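Local atomic coordinates of stress-induced protein 1 (Caenorhabditis elegans, PDB entry 4YE0), a protein that probably binds unfolding proteins as a small heat shock chaperone of the HSP20 family, this piece being its alpha-crystallin domain with the C-terminal tail. Residues A20-K23 against P24-K28. Residues are numbered along the deposited sequence; the frame is centred on the assembly and turned at random.
Sequences AAFK and PEELK
Two hydrogen bonds join K23 and E26 round a tight turn. The amide N of E26 reaches K23 O at 2.7 Å, with P24 and E25 between them, and in return the carboxylate of E26 folds back over the turn to take the amide of K23, N to OE1 2.9 Å. This second bond is nearly straight (163°), yet it meets OE1 from well above the carboxylate plane. Glutamate suits the place because its extended chain (chi2 168°) is long enough to bring OE1 back to that amide, while OE2 bonds H42 ND1, so both oxygens help to fix the group. P24, with its constrained phi, fits the start of the short 3-10 segment 24-25. K23 and E25, both solvent-exposed, lie side by side, the carboxylate by the lysine methylenes (K23 CD to E25 OE2, 3.6 Å); with NZ 4.9 Å from OE2, any attraction is probably weak. The apolar contact is slight: F22 CB meets L27 CD2 at 4.1 Å. Both side chains touch strand 49-60: F22 lies on R53 and meets the F55 ring edge-to-face, and L27 touches F55. The turn thus leads from strand 12-18 of one sheet into strand 27-32, outermost in the other within this chain.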
loop_
_atom_site.group_PDB
_atom_site.type_symbol
_atom_site.label_atom_id
_atom_site.label_comp_id
_atom_site.label_asym_id
_atom_site.label_seq_id
_atom_site.Cartn_x
_atom_site.Cartn_y
_atom_site.Cartn_z
ATOM N N ALA A 20 2.528 -0.394 8.982
ATOM C CA ALA A 20 3.982 -0.223 9.041
ATOM C C ALA A 20 4.595 0.444 7.808
ATOM O O ALA A 20 5.680 1.017 7.892
ATOM C CB ALA A 20 4.649 -1.571 9.279
ATOM N N ALA A 21 3.909 0.377 6.670
ATOM C CA ALA A 21 4.414 0.978 5.433
ATOM C C ALA A 21 4.341 2.505 5.440
ATOM O O ALA A 21 4.810 3.148 4.499
ATOM C CB ALA A 21 3.652 0.431 4.233
ATOM N N PHE A 22 3.752 3.080 6.487
ATOM C CA PHE A 22 3.548 4.522 6.570
ATOM C C PHE A 22 4.120 5.079 7.854
ATOM O O PHE A 22 4.158 4.398 8.877
ATOM C CB PHE A 22 2.053 4.841 6.507
ATOM C CG PHE A 22 1.407 4.390 5.238
ATOM C CD1 PHE A 22 0.998 3.075 5.088
ATOM C CD2 PHE A 22 1.247 5.269 4.176
ATOM C CE1 PHE A 22 0.430 2.644 3.905
ATOM C CE2 PHE A 22 0.672 4.845 2.993
ATOM C CZ PHE A 22 0.263 3.535 2.856
ATOM N N LYS A 23 4.558 6.328 7.795
ATOM C CA LYS A 23 4.937 7.050 8.996
ATOM C C LYS A 23 3.673 7.536 9.702
ATOM O O LYS A 23 2.713 7.927 9.040
ATOM C CB LYS A 23 5.845 8.230 8.652
ATOM C CG LYS A 23 7.271 7.813 8.331
ATOM C CD LYS A 23 8.164 9.018 8.096
ATOM C CE LYS A 23 9.612 8.704 8.452
ATOM N NZ LYS A 23 10.520 9.807 8.033
ATOM N N PRO A 24 3.659 7.501 11.047
ATOM C CA PRO A 24 2.573 8.061 11.852
ATOM C C PRO A 24 1.969 9.367 11.321
ATOM O O PRO A 24 0.749 9.541 11.366
ATOM C CB PRO A 24 3.252 8.281 13.202
ATOM C CG PRO A 24 4.187 7.118 13.308
ATOM C CD PRO A 24 4.622 6.770 11.901
ATOM N N GLU A 25 2.814 10.255 10.802
ATOM C CA GLU A 25 2.370 11.556 10.274
ATOM C C GLU A 25 1.602 11.432 8.965
ATOM O O GLU A 25 0.887 12.353 8.573
ATOM C CB GLU A 25 3.555 12.484 10.014
ATOM C CG GLU A 25 4.702 12.350 10.993
ATOM C CD GLU A 25 5.882 11.569 10.457
ATOM O OE1 GLU A 25 6.396 10.697 11.188
ATOM O OE2 GLU A 25 6.303 11.838 9.312
ATOM N N GLU A 26 1.787 10.310 8.282
ATOM C CA GLU A 26 1.111 10.035 7.017
ATOM C C GLU A 26 -0.227 9.321 7.218
ATOM O O GLU A 26 -0.827 8.851 6.252
ATOM C CB GLU A 26 2.019 9.181 6.133
ATOM C CG GLU A 26 3.273 9.899 5.654
ATOM C CD GLU A 26 4.294 8.961 5.028
ATOM O OE1 GLU A 26 4.209 7.732 5.242
ATOM O OE2 GLU A 26 5.191 9.456 4.317
ATOM N N LEU A 27 -0.699 9.250 8.462
ATOM C CA LEU A 27 -1.917 8.526 8.782
ATOM C C LEU A 27 -3.001 9.433 9.331
ATOM O O LEU A 27 -2.725 10.372 10.075
ATOM C CB LEU A 27 -1.614 7.411 9.777
ATOM C CG LEU A 27 -0.779 6.287 9.170
ATOM C CD1 LEU A 27 -0.080 5.504 10.267
ATOM C CD2 LEU A 27 -1.635 5.368 8.300
ATOM N N LYS A 28 -4.236 9.134 8.940
ATOM C CA LYS A 28 -5.422 9.857 9.377
ATOM C C LYS A 28 -6.439 8.863 9.900
ATOM O O LYS A 28 -6.666 7.821 9.286
ATOM C CB LYS A 28 -6.056 10.605 8.198
ATOM C CG LYS A 28 -5.666 12.067 8.074
ATOM C CD LYS A 28 -6.706 12.842 7.273
ATOM C CE LYS A 28 -6.472 14.344 7.347
ATOM N NZ LYS A 28 -5.348 14.788 6.477
#